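Local coordinates for nodulation protein S (Bradyrhizobium sp., PDB 3OFK) that transfers a methyl group from S-adenosyl-L-methionine to nitrogen, probably during Nod factor synthesis, at residues S154-T159 / D194-L199; T181-V186 / R201-E206. All coordinates share one frame; numbering follows the deposited sequence.

Both interactions use strand 196-203, the reversed strand of the seven-stranded sheet found in Rossmann-like methyltransferases. Interaction 1 joins the start of this strand to the end of its antiparallel neighbour 148-155, whereas interaction 2 pairs its far end with the edge strand 181-189. Their centres lie 19 Å apart, yet they meet directly: Leu-199 O of interaction 1 is 2.7 Å from Val-186 N of interaction 2, a probable hydrogen bond. Interaction 1 is nearer the cofactor pocket. The side chain of Cys-197 comes within about 4 Å of that of Arg-38, which binds S-adenosyl-L-homocysteine, and the side chain of Leu-199 lies about 8 Å from the bound ligand. Interaction 2 is away from these sites.

Interaction 1 of 2, residues S154-T159 / D194-L199; sequences SARDAT and DEDCLL
Strand 148-155 meets the antiparallel strand 196-203 here, a pairing characteristic of the Rossmann-like methyltransferase sheet, through the bridges Ser-154 to Leu-198 and Ala-155 to Cys-197. Ser-154 and Leu-198 exchange two backbone hydrogen bonds, Ser-154 N to Leu-198 O at 3.0 Å and Leu-198 N to Ser-154 O at 2.9 Å. The pairing extends one residue beyond the first strand, where Arg-156 N, at the N-cap position of helix 157-162, donates to Asp-196 O over 3.2 Å. At the close Ala-155 to Cys-197 pair the alpha carbons are 4.4 Å apart, and small side chains suit this buried spot. Ser-154 OG turns back on its own strand, donating to Ala-155 O on an in-plane lone pair.

Arg-156 then reaches back over the neighbouring strand. Its chain is extended from CG to NE, and Asp-196, with CG anti to its backbone N (chi1 -177°), offers the carboxylate at the guanidinium edge. Arg-156 NE lies 3.3 Å from both Asp-196 OD1 and Asp-196 OD2, and both bonds are weak; the two planes stand 60° apart. Further out, Arg-156 NH1 passes 3.8 Å from Leu-198 CD2, where the leucine methyls pack obliquely against the guanidinium. Gln-187 on strand 181-189 also holds Asp-196 OD1 weakly, while Glu-170 forms a long ion pair with Arg-156 NH1. With Arg-156 and Asp-196 each held by further weak partners, the salt bridge probably supplements the shorter backbone bonds that set the register.

Interaction 2 of 2, residues T181-V186 / R201-E206; sequences TEVERV and RFRNPE
Val-183 turns CG1 beside its backbone N (chi1 -42°), anti to the carbonyl carbon, bringing that methyl against Arg-203, while CG2, between the backbone N and carbonyl carbon, meets Arg-201. Arg-201 sets CG anti to its own N (chi1 -178°) and runs extended to NE. Its CB, CG and CD all pass Val-183 CG2, with Arg-201 CG 3.6 Å from Val-183 CG2. Arg-203 bends at chi3, and Arg-203 NH1 comes 3.3 Å from Val-183 CG1; the two side chains cross at about a right angle. A branched valine thus fits between two arginine stems.

The backbone explains this placement. Val-183 and Glu-184 both face Arg-201, forming a classic beta bulge: Arg-201 O accepts from Val-183 N at 2.8 Å and weakly from Glu-184 N at 3.4 Å, and Arg-201 N returns a bond to Glu-184 O. Before the bulge, Thr-181 and Arg-203 pair regularly, with Arg-203 N to Thr-181 O at 2.7 Å. A water bridges Glu-184 OE1, at 2.8 Å, and Arg-201 NH1, linking charges that do not touch directly. On the opposite face of the sheet, Phe-202 CD1 packs 3.8 Å from Glu-182 CA.

This hairpin pairs the edge strand 181-189 with 196-203. Helix 169-179 covers the Phe-202 face through Leu-176 and Thr-177. On the other face Glu-184 bridges to Arg-44 of helix 33-46, and Arg-201, whose NH2 bonds to Ser-49, lies against His-149 and Val-151 of strand 148-155.

Interaction 1 of 2, residues S154-T159 / D194-L199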
# COMPACT_ATOMS: atom_id res chain seq x y z
N SER A 154 6.70 2.32 2.69
CA SER A 154 7.52 1.26 2.14
C SER A 154 8.76 0.97 3.00
O SER A 154 9.30 1.85 3.68
CB SER A 154 7.93 1.63 0.72
OG SER A 154 8.84 0.70 0.13
N ALA A 155 9.15 -0.30 3.02
CA ALA A 155 10.47 -0.70 3.40
C ALA A 155 11.47 0.19 2.66
O ALA A 155 11.18 0.66 1.57
CB ALA A 155 10.68 -2.14 3.05
N ARG A 156 12.61 0.47 3.28
CA ARG A 156 13.60 1.33 2.67
C ARG A 156 14.25 0.70 1.45
O ARG A 156 14.19 -0.52 1.26
CB ARG A 156 14.67 1.72 3.67
CG ARG A 156 14.19 2.78 4.66
CD ARG A 156 15.24 3.12 5.69
NE ARG A 156 14.76 4.09 6.68
CZ ARG A 156 14.63 5.40 6.48
NH1 ARG A 156 14.93 5.97 5.32
NH2 ARG A 156 14.18 6.17 7.46
N ASP A 157 14.89 1.55 0.63
CA ASP A 157 15.63 1.14 -0.57
C ASP A 157 16.55 -0.08 -0.34
O ASP A 157 16.47 -1.09 -1.09
CB ASP A 157 16.49 2.31 -1.09
CG ASP A 157 15.68 3.38 -1.82
OD1 ASP A 157 14.48 3.15 -2.07
OD2 ASP A 157 16.25 4.46 -2.17
N ALA A 158 17.43 0.04 0.67
CA ALA A 158 18.41 -0.99 1.01
C ALA A 158 17.73 -2.30 1.34
O ALA A 158 18.16 -3.36 0.90
CB ALA A 158 19.24 -0.55 2.19
N THR A 159 16.68 -2.22 2.14
CA THR A 159 15.92 -3.42 2.53
C THR A 159 15.29 -4.03 1.29
O THR A 159 15.33 -5.24 1.10
CB THR A 159 14.80 -3.11 3.53
OG1 THR A 159 15.35 -2.83 4.83
CG2 THR A 159 13.83 -4.31 3.63
N ASP A 194 15.32 -5.61 8.35
CA ASP A 194 14.10 -5.83 7.50
C ASP A 194 12.86 -5.05 7.94
O ASP A 194 11.91 -4.90 7.17
CB ASP A 194 13.69 -7.32 7.52
CG ASP A 194 14.54 -8.21 6.61
OD1 ASP A 194 14.11 -9.38 6.40
OD2 ASP A 194 15.61 -7.78 6.11
N GLU A 195 12.84 -4.62 9.20
CA GLU A 195 11.71 -3.90 9.77
C GLU A 195 12.08 -2.44 9.94
O GLU A 195 12.41 -1.98 11.04
CB GLU A 195 11.23 -4.55 11.09
CG GLU A 195 10.46 -5.84 10.83
CD GLU A 195 10.16 -6.69 12.06
OE1 GLU A 195 10.48 -6.31 13.22
OE2 GLU A 195 9.60 -7.78 11.84
N ASP A 196 12.06 -1.73 8.81
CA ASP A 196 12.46 -0.33 8.80
C ASP A 196 11.82 0.39 7.65
O ASP A 196 12.30 0.33 6.51
CB ASP A 196 13.98 -0.18 8.72
CG ASP A 196 14.43 1.27 8.78
OD1 ASP A 196 13.62 2.19 9.07
OD2 ASP A 196 15.62 1.51 8.52
N CYS A 197 10.76 1.11 7.99
CA CYS A 197 9.77 1.59 7.06
C CYS A 197 9.74 3.10 7.09
O CYS A 197 9.92 3.71 8.14
CB CYS A 197 8.41 1.08 7.51
SG CYS A 197 7.07 1.62 6.50
N LEU A 198 9.49 3.69 5.94
CA LEU A 198 9.30 5.13 5.83
C LEU A 198 7.89 5.32 5.32
O LEU A 198 7.50 4.64 4.38
CB LEU A 198 10.29 5.75 4.84
CG LEU A 198 10.59 7.25 4.91
CD1 LEU A 198 10.91 7.72 6.34
CD2 LEU A 198 11.75 7.53 3.98
N LEU A 199 7.12 6.18 5.99
CA LEU A 199 5.80 6.55 5.52
C LEU A 199 5.80 8.04 5.31
O LEU A 199 6.45 8.78 6.07
CB LEU A 199 4.71 6.19 6.54
CG LEU A 199 4.76 4.82 7.21
CD1 LEU A 199 3.46 4.52 8.00
CD2 LEU A 199 4.97 3.79 6.16

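Interaction 2 of 2, residues T181-V186 / R201-E206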
# COMPACT_ATOMS: atom_id res chain seq x y z
N THR A 181 3.00 17.33 -3.06
CA THR A 181 3.59 18.10 -1.96
C THR A 181 3.65 17.23 -0.69
O THR A 181 2.62 16.74 -0.21
CB THR A 181 2.78 19.40 -1.70
OG1 THR A 181 2.86 20.27 -2.84
CG2 THR A 181 3.29 20.17 -0.46
N GLU A 182 4.84 17.00 -0.15
CA GLU A 182 4.97 16.22 1.08
C GLU A 182 4.40 17.03 2.25
O GLU A 182 4.82 18.18 2.47
CB GLU A 182 6.43 15.84 1.37
CG GLU A 182 6.53 14.82 2.51
CD GLU A 182 7.96 14.36 2.81
OE1 GLU A 182 8.69 13.97 1.88
OE2 GLU A 182 8.34 14.37 3.99
N VAL A 183 3.44 16.46 2.99
CA VAL A 183 2.84 17.15 4.14
C VAL A 183 3.38 16.64 5.49
O VAL A 183 3.33 17.36 6.49
CB VAL A 183 1.29 17.07 4.16
CG1 VAL A 183 0.69 17.29 2.78
CG2 VAL A 183 0.80 15.76 4.73
N GLU A 184 3.88 15.40 5.52
CA GLU A 184 4.36 14.77 6.75
C GLU A 184 5.06 13.46 6.43
O GLU A 184 4.75 12.86 5.40
CB GLU A 184 3.17 14.44 7.68
CG GLU A 184 3.57 13.95 9.07
CD GLU A 184 2.40 13.63 9.98
OE1 GLU A 184 1.22 13.89 9.62
OE2 GLU A 184 2.67 13.11 11.08
N ARG A 185 5.96 13.01 7.31
CA ARG A 185 6.53 11.66 7.19
C ARG A 185 6.77 11.04 8.55
O ARG A 185 6.80 11.74 9.55
CB ARG A 185 7.83 11.67 6.38
CG ARG A 185 8.99 12.44 7.04
CD ARG A 185 10.30 12.12 6.34
NE ARG A 185 10.20 12.47 4.93
CZ ARG A 185 11.03 12.08 3.98
NH1 ARG A 185 12.08 11.31 4.26
NH2 ARG A 185 10.81 12.47 2.73
N VAL A 186 6.94 9.72 8.56
CA VAL A 186 7.24 8.99 9.78
C VAL A 186 8.08 7.80 9.48
O VAL A 186 7.90 7.14 8.48
CB VAL A 186 5.98 8.40 10.53
CG1 VAL A 186 5.78 9.08 11.87
CG2 VAL A 186 4.72 8.42 9.67
N ARG A 201 2.92 11.23 3.87
CA ARG A 201 1.61 11.66 3.43
C ARG A 201 1.83 12.82 2.48
O ARG A 201 2.46 13.82 2.83
CB ARG A 201 0.78 12.07 4.64
CG ARG A 201 -0.66 12.52 4.33
CD ARG A 201 -1.38 12.83 5.63
NE ARG A 201 -2.79 13.19 5.45
CZ ARG A 201 -3.31 14.42 5.61
NH1 ARG A 201 -2.55 15.46 5.96
NH2 ARG A 201 -4.63 14.60 5.42
N PHE A 202 1.29 12.67 1.27
CA PHE A 202 1.41 13.69 0.22
C PHE A 202 0.07 14.36 -0.07
O PHE A 202 -0.99 13.73 0.07
CB PHE A 202 1.97 13.06 -1.05
CG PHE A 202 3.39 12.57 -0.91
CD1 PHE A 202 4.47 13.34 -1.37
CD2 PHE A 202 3.66 11.34 -0.35
CE1 PHE A 202 5.76 12.90 -1.24
CE2 PHE A 202 4.97 10.88 -0.24
CZ PHE A 202 6.02 11.67 -0.70
N ARG A 203 0.11 15.64 -0.42
CA ARG A 203 -1.08 16.35 -0.85
C ARG A 203 -0.97 16.70 -2.32
O ARG A 203 0.12 16.94 -2.85
CB ARG A 203 -1.28 17.65 -0.04
CG ARG A 203 -2.70 18.20 -0.14
CD ARG A 203 -2.94 19.47 0.71
NE ARG A 203 -2.05 20.57 0.34
CZ ARG A 203 -0.93 20.90 0.99
NH1 ARG A 203 -0.54 20.22 2.08
NH2 ARG A 203 -0.20 21.92 0.56
N ASN A 204 -2.12 16.72 -2.98
CA ASN A 204 -2.21 17.05 -4.37
C ASN A 204 -2.28 18.55 -4.48
O ASN A 204 -3.34 19.13 -4.17
CB ASN A 204 -3.47 16.45 -5.00
CG ASN A 204 -3.44 16.44 -6.53
OD1 ASN A 204 -2.37 16.48 -7.14
ND2 ASN A 204 -4.61 16.37 -7.14
N PRO A 205 -1.18 19.21 -4.91
CA PRO A 205 -1.21 20.66 -5.03
C PRO A 205 -2.16 21.07 -6.18
O PRO A 205 -1.73 21.25 -7.33
CB PRO A 205 0.26 21.01 -5.31
CG PRO A 205 0.78 19.86 -6.08
CD PRO A 205 0.02 18.64 -5.57
N GLU A 206 -3.45 21.16 -5.87
CA GLU A 206 -4.49 21.24 -6.91
C GLU A 206 -5.90 21.52 -6.32
O GLU A 206 -6.27 22.67 -6.01
CB GLU A 206 -4.50 19.91 -7.71
CG GLU A 206 -4.43 20.08 -9.23
CD GLU A 206 -5.73 20.61 -9.82
OE1 GLU A 206 -6.78 19.94 -9.66
OE2 GLU A 206 -5.71 21.71 -10.44
O HOH W 1 -0.41 15.31 7.92